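Local structure of ABC transporter substrate-binding protein (Staphylococcus aureus subsp. aureus NCTC 8325, 3UN6) at residues 51-56 / 238-243; 74-79 / 142-147; 96-101 / 292-297. The protein is of unknown function but probably serves as the extracytoplasmic ligand-binding component of an ABC-type import system, with zinc bound in this crystal form. All coordinates share one frame; numbering follows the deposited sequence.

Interaction 1 lies towards the outside of a fold consistent with two-lobed substrate-binding proteins, interaction 2 nearest its middle, their centres 25 Å apart. Interaction 1 packs helix 48-58 against helix 234-250 beside edge strand 66-71. Interaction 2 sets the start of helix 75-83 against the loop leaving strand 138-142; it joins elements attached to the two different sheets beside the zinc site, consistent with a contact between lobes. Interaction 3, centred 14 Å from interaction 2, joins helix 94-102 to helix 288-300, and the two touch: L96 packs on W75, M79 and H144. Along the chain, the segments of interaction 2 both fall within the loop closed by interaction 1, whereas those of interaction 3 alternate with both.

Interaction 1: 51-56 / 238-243; sequences MMTKKL and QAFVQD
T53 extends its methyl CG2 to the opposite helix, where it meets F240 and D243. CG2 lies 3.9 Å from F240 CE1, approaching the ring obliquely, and equally 3.9 Å from D243 CB. One turn further along, L56 sends CD2 to 3.7 Å from the backbone O of D243. The T53 touches are apolar, while L56 sets a methyl against a carbonyl oxygen; no hydrogen bond joins the two segments. With OG1 beside the backbone N (chi1 -56°), T53 has CG2 anti to that N, which directs the methyl across the gap and leaves OG1 to bond back to N49 O within its own helix. The axes of segments 51-56 and 238-243 approach to 10.1 Å, their directions 108° apart. Helix 48-58 is the connection of a beta-alpha-beta crossover between the adjacent parallel strands 36-41 and 66-71, and helix 234-250 packs beside it; T53 and F240 both rest on L67 of strand 66-71. The buried D243 carboxylate is gripped at both oxygens, OD1 by the hydroxyl of Y60 and OD2 by that of Y65. The helix backbone points D243 CB at T53, and these bonds hold the carboxylate beyond it; D243 O bonds to the S247 hydroxyl.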
loop_
_atom_site.group_PDB
_atom_site.type_symbol
_atom_site.label_atom_id
_atom_site.label_comp_id
_atom_site.label_asym_id
_atom_site.label_seq_id
_atom_site.Cartn_x
_atom_site.Cartn_y
_atom_site.Cartn_z
HETATM N N MSE A 51 -0.415 6.291 11.498
HETATM C CA MSE A 51 -1.338 7.047 12.354
HETATM C C MSE A 51 -1.199 6.512 13.783
HETATM O O MSE A 51 -1.135 7.273 14.762
HETATM C CB MSE A 51 -2.804 6.881 11.916
HETATM C CG MSE A 51 -3.179 7.009 10.398
HETATM SE SE MSE A 51 -2.731 8.643 9.458
HETATM C CE MSE A 51 -0.915 8.177 8.835
HETATM N N MSE A 52 -1.166 5.189 13.911
HETATM C CA MSE A 52 -0.995 4.587 15.230
HETATM C C MSE A 52 0.335 5.022 15.844
HETATM O O MSE A 52 0.388 5.343 17.045
HETATM C CB MSE A 52 -1.057 3.067 15.160
HETATM C CG MSE A 52 -0.905 2.429 16.471
HETATM SE SE MSE A 52 -2.438 2.811 17.686
HETATM C CE MSE A 52 -1.492 2.544 19.341
ATOM N N THR A 53 1.398 5.040 15.033
ATOM C CA THR A 53 2.733 5.438 15.510
ATOM C C THR A 53 2.684 6.844 16.096
ATOM O O THR A 53 3.213 7.096 17.177
ATOM C CB THR A 53 3.784 5.343 14.383
ATOM O OG1 THR A 53 3.784 4.008 13.861
ATOM C CG2 THR A 53 5.173 5.692 14.893
ATOM N N LYS A 54 2.035 7.744 15.366
ATOM C CA LYS A 54 1.805 9.114 15.777
ATOM C C LYS A 54 1.058 9.165 17.118
ATOM O O LYS A 54 1.454 9.898 18.024
ATOM C CB LYS A 54 0.989 9.825 14.685
ATOM C CG LYS A 54 0.660 11.280 14.925
ATOM C CD LYS A 54 1.878 12.120 14.956
ATOM C CE LYS A 54 1.498 13.569 15.012
ATOM N NZ LYS A 54 2.692 14.391 15.252
ATOM N N LYS A 55 0.013 8.353 17.271
ATOM C CA LYS A 55 -0.738 8.354 18.512
ATOM C C LYS A 55 0.135 7.860 19.673
ATOM O O LYS A 55 0.115 8.422 20.763
ATOM C CB LYS A 55 -1.993 7.505 18.412
ATOM C CG LYS A 55 -2.824 7.575 19.685
ATOM C CD LYS A 55 -4.018 6.639 19.682
ATOM C CE LYS A 55 -4.790 6.769 21.015
ATOM N NZ LYS A 55 -5.866 5.755 21.147
ATOM N N LEU A 56 0.900 6.805 19.434
ATOM C CA LEU A 56 1.788 6.269 20.460
ATOM C C LEU A 56 2.853 7.306 20.887
ATOM O O LEU A 56 3.114 7.496 22.082
ATOM C CB LEU A 56 2.413 4.977 19.935
ATOM C CG LEU A 56 3.425 4.168 20.733
ATOM C CD1 LEU A 56 3.020 3.954 22.192
ATOM C CD2 LEU A 56 3.611 2.833 20.007
ATOM N N GLN A 238 16.044 4.573 14.392
ATOM C CA GLN A 238 15.766 3.389 15.196
ATOM C C GLN A 238 14.585 3.624 16.143
ATOM O O GLN A 238 13.756 2.760 16.291
ATOM C CB GLN A 238 17.011 2.971 15.996
ATOM C CG GLN A 238 16.822 1.676 16.787
ATOM C CD GLN A 238 16.618 0.463 15.878
ATOM O OE1 GLN A 238 17.540 0.053 15.158
ATOM N NE2 GLN A 238 15.422 -0.138 15.935
ATOM N N ALA A 239 14.528 4.780 16.795
ATOM C CA ALA A 239 13.415 5.094 17.714
ATOM C C ALA A 239 12.095 5.085 16.933
ATOM O O ALA A 239 11.111 4.481 17.349
ATOM C CB ALA A 239 13.634 6.448 18.400
ATOM N N PHE A 240 12.106 5.700 15.763
ATOM C CA PHE A 240 10.903 5.730 14.924
ATOM C C PHE A 240 10.412 4.315 14.493
ATOM O O PHE A 240 9.240 3.971 14.666
ATOM C CB PHE A 240 11.133 6.670 13.732
ATOM C CG PHE A 240 10.066 6.599 12.714
ATOM C CD1 PHE A 240 8.746 6.833 13.072
ATOM C CD2 PHE A 240 10.364 6.294 11.404
ATOM C CE1 PHE A 240 7.734 6.756 12.155
ATOM C CE2 PHE A 240 9.359 6.222 10.465
ATOM C CZ PHE A 240 8.022 6.459 10.857
ATOM N N VAL A 241 11.319 3.490 13.983
ATOM C CA VAL A 241 10.962 2.130 13.558
ATOM C C VAL A 241 10.488 1.290 14.747
ATOM O O VAL A 241 9.626 0.424 14.609
ATOM C CB VAL A 241 12.151 1.432 12.881
ATOM C CG1 VAL A 241 11.887 -0.068 12.720
ATOM C CG2 VAL A 241 12.431 2.092 11.552
ATOM N N GLN A 242 11.066 1.561 15.904
ATOM C CA GLN A 242 10.681 0.891 17.149
ATOM C C GLN A 242 9.228 1.239 17.548
ATOM O O GLN A 242 8.474 0.370 17.945
ATOM C CB GLN A 242 11.630 1.297 18.264
ATOM C CG GLN A 242 11.197 0.815 19.662
ATOM C CD GLN A 242 11.459 -0.649 19.899
ATOM O OE1 GLN A 242 12.601 -1.053 20.193
ATOM N NE2 GLN A 242 10.395 -1.460 19.832
ATOM N N ASP A 243 8.858 2.516 17.453
ATOM C CA ASP A 243 7.506 2.929 17.750
ATOM C C ASP A 243 6.577 2.334 16.707
ATOM O O ASP A 243 5.490 1.885 17.020
ATOM C CB ASP A 243 7.406 4.449 17.788
ATOM C CG ASP A 243 8.193 5.034 18.932
ATOM O OD1 ASP A 243 8.452 4.270 19.899
ATOM O OD2 ASP A 243 8.537 6.230 18.869
#

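Interaction 2: 74-79 / 142-147; sequences NWPDLM and IPHRYS. With PO4 (phosphate ion), chain F; PO4 (phosphate ion), chain E.
The indole of W75 meets P143 at its edge: P143 CB lies near the ring plane, 3.5 Å from W75 NE1, and the two side chains run side by side in the same direction. This contact buries NE1, which has no polar partner in the model. The imidazole of H144 also works through its edge, with P76 CG near its plane, while W75 CB approaches it obliquely. H144 turns CG anti to its backbone N (chi1 -161°), bringing the ring towards helix 75-83. Two nearly straight in-plane bonds then fix its rotation: Y146 N donates to ND1 (3.1 Å, 172°), and NE2 donates to O2 of one phosphate (2.6 Å, 171°). R145 bonds that phosphate too, its NH1 2.9 Å from O1 and its NH2 2.7 Å from O3, while its NE and NH2 reach a second phosphate; NH1 also forms a salt bridge with E171. The CG of R145 covers one face of the Y146 ring. Both phosphates probably come from the crystallisation liquor. A water bridges W75 N and P143 O. N74 OD1 caps helix 75-83 through D77 N. The W75 side chain, about 4 Å from a zinc ion, packs on strand 89-93 and helix 94-102, whereas the 142-147 loop leaves strand 138-142, so the contact joins elements attached to the two sheets next to the zinc site, consistent with the interlobe cleft of substrate-binding proteins.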
loop_
_atom_site.group_PDB
_atom_site.type_symbol
_atom_site.label_atom_id
_atom_site.label_comp_id
_atom_site.label_asym_id
_atom_site.label_seq_id
_atom_site.Cartn_x
_atom_site.Cartn_y
_atom_site.Cartn_z
ATOM N N ASN A 74 -2.349 11.193 -4.644
ATOM C CA ASN A 74 -1.911 10.291 -5.714
ATOM C C ASN A 74 -0.453 9.907 -5.531
ATOM O O ASN A 74 0.306 10.616 -4.863
ATOM C CB ASN A 74 -2.072 10.955 -7.075
ATOM C CG ASN A 74 -1.276 12.250 -7.190
ATOM O OD1 ASN A 74 -0.128 12.259 -7.644
ATOM N ND2 ASN A 74 -1.859 13.333 -6.717
ATOM N N TRP A 75 -0.064 8.802 -6.157
ATOM C CA TRP A 75 1.293 8.278 -6.020
ATOM C C TRP A 75 2.429 9.096 -6.647
ATOM O O TRP A 75 3.477 9.263 -6.013
ATOM C CB TRP A 75 1.350 6.832 -6.472
ATOM C CG TRP A 75 0.528 5.943 -5.605
ATOM C CD1 TRP A 75 -0.633 5.330 -5.940
ATOM C CD2 TRP A 75 0.795 5.589 -4.251
ATOM N NE1 TRP A 75 -1.110 4.599 -4.886
ATOM C CE2 TRP A 75 -0.241 4.737 -3.833
ATOM C CE3 TRP A 75 1.823 5.895 -3.353
ATOM C CZ2 TRP A 75 -0.285 4.187 -2.563
ATOM C CZ3 TRP A 75 1.776 5.364 -2.093
ATOM C CH2 TRP A 75 0.726 4.513 -1.699
ATOM N N PRO A 76 2.244 9.620 -7.865
ATOM C CA PRO A 76 3.339 10.429 -8.421
ATOM C C PRO A 76 3.722 11.647 -7.557
ATOM O O PRO A 76 4.907 11.888 -7.349
ATOM C CB PRO A 76 2.791 10.854 -9.796
ATOM C CG PRO A 76 1.894 9.709 -10.179
ATOM C CD PRO A 76 1.219 9.314 -8.874
ATOM N N ASP A 77 2.748 12.395 -7.032
ATOM C CA ASP A 77 3.068 13.531 -6.142
ATOM C C ASP A 77 3.859 13.087 -4.914
ATOM O O ASP A 77 4.800 13.759 -4.474
ATOM C CB ASP A 77 1.810 14.211 -5.649
ATOM C CG ASP A 77 1.136 15.035 -6.706
ATOM O OD1 ASP A 77 1.723 15.192 -7.797
ATOM O OD2 ASP A 77 0.015 15.528 -6.434
ATOM N N LEU A 78 3.453 11.970 -4.341
ATOM C CA LEU A 78 4.134 11.440 -3.165
ATOM C C LEU A 78 5.614 11.069 -3.496
ATOM O O LEU A 78 6.539 11.450 -2.759
ATOM C CB LEU A 78 3.346 10.275 -2.573
ATOM C CG LEU A 78 3.963 9.546 -1.376
ATOM C CD1 LEU A 78 2.856 8.909 -0.473
ATOM C CD2 LEU A 78 4.970 8.498 -1.805
HETATM N N MSE A 79 5.835 10.357 -4.593
HETATM C CA MSE A 79 7.205 9.974 -5.005
HETATM C C MSE A 79 8.095 11.198 -5.331
HETATM O O MSE A 79 9.280 11.199 -5.016
HETATM C CB MSE A 79 7.166 9.007 -6.201
HETATM C CG MSE A 79 6.599 7.634 -5.874
HETATM SE SE MSE A 79 7.504 6.775 -4.324
HETATM C CE MSE A 79 9.363 6.847 -5.003
ATOM N N ILE A 142 -6.031 1.230 -12.041
ATOM C CA ILE A 142 -4.997 0.800 -11.073
ATOM C C ILE A 142 -4.365 2.078 -10.515
ATOM O O ILE A 142 -4.426 3.131 -11.153
ATOM C CB ILE A 142 -3.911 -0.168 -11.690
ATOM C CG1 ILE A 142 -3.306 0.430 -12.980
ATOM C CG2 ILE A 142 -4.537 -1.522 -11.972
ATOM C CD1 ILE A 142 -2.101 -0.327 -13.579
ATOM N N PRO A 143 -3.779 2.009 -9.312
ATOM C CA PRO A 143 -3.202 3.241 -8.747
ATOM C C PRO A 143 -1.907 3.743 -9.421
ATOM O O PRO A 143 -1.596 4.936 -9.382
ATOM C CB PRO A 143 -2.966 2.880 -7.270
ATOM C CG PRO A 143 -3.547 1.536 -7.069
ATOM C CD PRO A 143 -3.698 0.878 -8.386
ATOM N N HIS A 144 -1.168 2.826 -10.022
ATOM C CA HIS A 144 0.073 3.123 -10.721
ATOM C C HIS A 144 0.444 1.870 -11.518
ATOM O O HIS A 144 0.074 0.760 -11.134
ATOM C CB HIS A 144 1.211 3.431 -9.726
ATOM C CG HIS A 144 2.359 4.169 -10.339
ATOM N ND1 HIS A 144 3.361 3.542 -11.050
ATOM C CD2 HIS A 144 2.642 5.492 -10.376
ATOM C CE1 HIS A 144 4.215 4.452 -11.491
ATOM N NE2 HIS A 144 3.804 5.643 -11.094
ATOM N N ARG A 145 1.147 2.035 -12.629
ATOM C CA ARG A 145 1.597 0.855 -13.395
ATOM C C ARG A 145 2.521 -0.069 -12.551
ATOM O O ARG A 145 2.533 -1.268 -12.744
ATOM C CB ARG A 145 2.282 1.263 -14.687
ATOM C CG ARG A 145 3.473 2.184 -14.548
ATOM C CD ARG A 145 3.781 2.748 -15.920
ATOM N NE ARG A 145 4.910 3.656 -15.933
ATOM C CZ ARG A 145 4.872 4.927 -15.543
ATOM N NH1 ARG A 145 3.765 5.460 -15.031
ATOM N NH2 ARG A 145 5.968 5.659 -15.636
ATOM N N TYR A 146 3.295 0.504 -11.637
ATOM C CA TYR A 146 4.173 -0.288 -10.775
ATOM C C TYR A 146 3.449 -0.482 -9.472
ATOM O O TYR A 146 3.655 0.262 -8.501
ATOM C CB TYR A 146 5.539 0.392 -10.593
ATOM C CG TYR A 146 6.175 0.755 -11.932
ATOM C CD1 TYR A 146 6.376 -0.217 -12.906
ATOM C CD2 TYR A 146 6.603 2.053 -12.203
ATOM C CE1 TYR A 146 6.950 0.103 -14.136
ATOM C CE2 TYR A 146 7.170 2.378 -13.432
ATOM C CZ TYR A 146 7.347 1.392 -14.385
ATOM O OH TYR A 146 7.907 1.694 -15.604
ATOM N N SER A 147 2.580 -1.486 -9.452
ATOM C CA SER A 147 1.779 -1.756 -8.283
ATOM C C SER A 147 1.424 -3.216 -8.188
ATOM O O SER A 147 1.401 -3.907 -9.183
ATOM C CB SER A 147 0.494 -0.927 -8.315
ATOM O OG SER A 147 -0.392 -1.295 -9.384
HETATM P P PO4 F . 4.701 8.382 -13.153
HETATM O O1 PO4 F . 3.338 7.885 -13.559
HETATM O O2 PO4 F . 5.102 7.811 -11.817
HETATM O O3 PO4 F . 5.730 7.927 -14.158
HETATM O O4 PO4 F . 4.666 9.888 -13.121
HETATM P P PO4 E . 9.245 4.302 -17.240
HETATM O O1 PO4 E . 8.770 5.324 -18.240
HETATM O O2 PO4 E . 8.110 3.939 -16.317
HETATM O O3 PO4 E . 9.700 3.063 -17.979
HETATM O O4 PO4 E . 10.380 4.838 -16.407
HETATM O O HOH W 1 -2.198 7.510 -8.117
#

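Interaction 3: 96-101 / 292-297; sequences LAMKSK and QEITTL
M98 makes a small, buried, wholly apolar helix-to-helix contact with I294 and T295, joining helix 94-102, which follows strand 89-93 of the five-stranded sheet, to helix 288-300 near the end of the chain. The backbones stay well apart, with the closest CA atoms, those of M98 and T295, separated by 9.2 Å, and one long side chain spans the gap. M98 is present as selenomethionine. Its SE comes to 3.7 Å from I294 CG2, and its terminal CE lies 3.9 Å from T295 CG2. A bend at chi3 (62°) brings CE to the threonine methyl; the M98 and T295 side chains cross at about a right angle. I294 offers its CG2 branch to this contact. T295 has OG1 between its backbone N and carbonyl carbon (chi1 62°), which turns the hydroxyl back to Q292, within reach of both its backbone O and OE1, and leaves CG2 to meet M98. Around the pair, M98 also packs on P306 and on F312 of helix 309-312. A bound zinc ion is about 10 Å from the I294 side chain (nearest atoms), so the contact takes no direct part in the metal site. With no hydrogen bond or charge pair between the segments, the attraction probably rests on dispersion and burial of apolar groups, with selenium here standing in the place of the methionine sulfur.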
loop_
_atom_site.group_PDB
_atom_site.type_symbol
_atom_site.label_atom_id
_atom_site.label_comp_id
_atom_site.label_asym_id
_atom_site.label_seq_id
_atom_site.Cartn_x
_atom_site.Cartn_y
_atom_site.Cartn_z
ATOM N N LEU A 96 6.811 0.604 -6.957
ATOM C CA LEU A 96 7.108 2.009 -7.295
ATOM C C LEU A 96 8.427 2.426 -6.661
ATOM O O LEU A 96 9.278 3.064 -7.301
ATOM C CB LEU A 96 5.961 2.905 -6.807
ATOM C CG LEU A 96 6.011 4.393 -7.148
ATOM C CD1 LEU A 96 6.241 4.634 -8.651
ATOM C CD2 LEU A 96 4.717 5.088 -6.644
ATOM N N ALA A 97 8.577 2.070 -5.389
ATOM C CA ALA A 97 9.816 2.304 -4.639
ATOM C C ALA A 97 11.002 1.492 -5.247
ATOM O O ALA A 97 12.113 1.983 -5.350
ATOM C CB ALA A 97 9.597 1.949 -3.164
HETATM N N MSE A 98 10.750 0.251 -5.659
HETATM C CA MSE A 98 11.785 -0.586 -6.302
HETATM C C MSE A 98 12.266 0.025 -7.631
HETATM O O MSE A 98 13.447 0.017 -7.940
HETATM C CB MSE A 98 11.232 -1.992 -6.574
HETATM C CG MSE A 98 11.090 -2.864 -5.338
HETATM SE SE MSE A 98 9.886 -4.399 -5.568
HETATM C CE MSE A 98 10.885 -5.311 -6.961
ATOM N N LYS A 99 11.329 0.534 -8.425
ATOM C CA LYS A 99 11.646 1.162 -9.701
ATOM C C LYS A 99 12.476 2.415 -9.458
ATOM O O LYS A 99 13.494 2.616 -10.098
ATOM C CB LYS A 99 10.359 1.522 -10.447
ATOM C CG LYS A 99 10.559 2.341 -11.698
ATOM C CD LYS A 99 11.338 1.596 -12.747
ATOM C CE LYS A 99 11.493 2.460 -13.996
ATOM N NZ LYS A 99 12.370 1.844 -15.027
ATOM N N SER A 100 12.035 3.242 -8.520
ATOM C CA SER A 100 12.751 4.445 -8.155
ATOM C C SER A 100 14.166 4.039 -7.713
ATOM O O SER A 100 15.158 4.653 -8.104
ATOM C CB SER A 100 12.002 5.187 -7.054
ATOM O OG SER A 100 12.616 6.441 -6.804
ATOM N N LYS A 101 14.264 2.973 -6.925
ATOM C CA LYS A 101 15.580 2.468 -6.500
ATOM C C LYS A 101 16.427 2.037 -7.714
ATOM O O LYS A 101 17.609 2.369 -7.804
ATOM C CB LYS A 101 15.421 1.279 -5.546
ATOM C CG LYS A 101 16.710 0.818 -4.888
ATOM C CD LYS A 101 17.099 1.863 -3.838
ATOM C CE LYS A 101 18.448 1.660 -3.260
ATOM N NZ LYS A 101 18.793 2.806 -2.373
ATOM N N GLN A 292 10.923 -11.820 -2.597
ATOM C CA GLN A 292 11.260 -12.579 -3.767
ATOM C C GLN A 292 10.026 -12.823 -4.645
ATOM O O GLN A 292 10.132 -12.872 -5.877
ATOM C CB GLN A 292 11.924 -13.898 -3.368
ATOM C CG GLN A 292 12.552 -14.612 -4.558
ATOM C CD GLN A 292 13.865 -13.970 -5.047
ATOM O OE1 GLN A 292 13.873 -13.197 -5.999
ATOM N NE2 GLN A 292 14.963 -14.299 -4.391
ATOM N N GLU A 293 8.856 -12.982 -4.022
ATOM C CA GLU A 293 7.615 -13.171 -4.789
ATOM C C GLU A 293 7.337 -11.950 -5.663
ATOM O O GLU A 293 6.921 -12.087 -6.821
ATOM C CB GLU A 293 6.414 -13.391 -3.862
ATOM C CG GLU A 293 5.100 -13.670 -4.589
ATOM C CD GLU A 293 3.950 -14.018 -3.630
ATOM O OE1 GLU A 293 3.655 -13.220 -2.703
ATOM O OE2 GLU A 293 3.339 -15.094 -3.822
ATOM N N ILE A 294 7.522 -10.756 -5.098
ATOM C CA ILE A 294 7.307 -9.504 -5.868
ATOM C C ILE A 294 8.339 -9.355 -6.981
ATOM O O ILE A 294 7.986 -8.994 -8.114
ATOM C CB ILE A 294 7.300 -8.239 -4.973
ATOM C CG1 ILE A 294 6.134 -8.318 -3.961
ATOM C CG2 ILE A 294 7.192 -6.916 -5.859
ATOM C CD1 ILE A 294 4.754 -8.548 -4.617
ATOM N N THR A 295 9.601 -9.662 -6.688
ATOM C CA THR A 295 10.644 -9.561 -7.727
ATOM C C THR A 295 10.341 -10.488 -8.899
ATOM O O THR A 295 10.498 -10.105 -10.059
ATOM C CB THR A 295 12.092 -9.804 -7.187
ATOM O OG1 THR A 295 12.225 -11.124 -6.662
ATOM C CG2 THR A 295 12.455 -8.780 -6.087
ATOM N N THR A 296 9.880 -11.698 -8.585
ATOM C CA THR A 296 9.550 -12.692 -9.588
ATOM C C THR A 296 8.471 -12.181 -10.526
ATOM O O THR A 296 8.590 -12.278 -11.753
ATOM C CB THR A 296 9.050 -13.990 -8.922
ATOM O OG1 THR A 296 10.154 -14.664 -8.318
ATOM C CG2 THR A 296 8.397 -14.893 -9.940
ATOM N N LEU A 297 7.421 -11.631 -9.934
ATOM C CA LEU A 297 6.286 -11.119 -10.677
ATOM C C LEU A 297 6.640 -9.871 -11.526
ATOM O O LEU A 297 6.191 -9.749 -12.645
ATOM C CB LEU A 297 5.120 -10.831 -9.717
ATOM C CG LEU A 297 4.507 -12.021 -8.955
ATOM C CD1 LEU A 297 3.437 -11.523 -7.992
ATOM C CD2 LEU A 297 3.905 -13.084 -9.914
#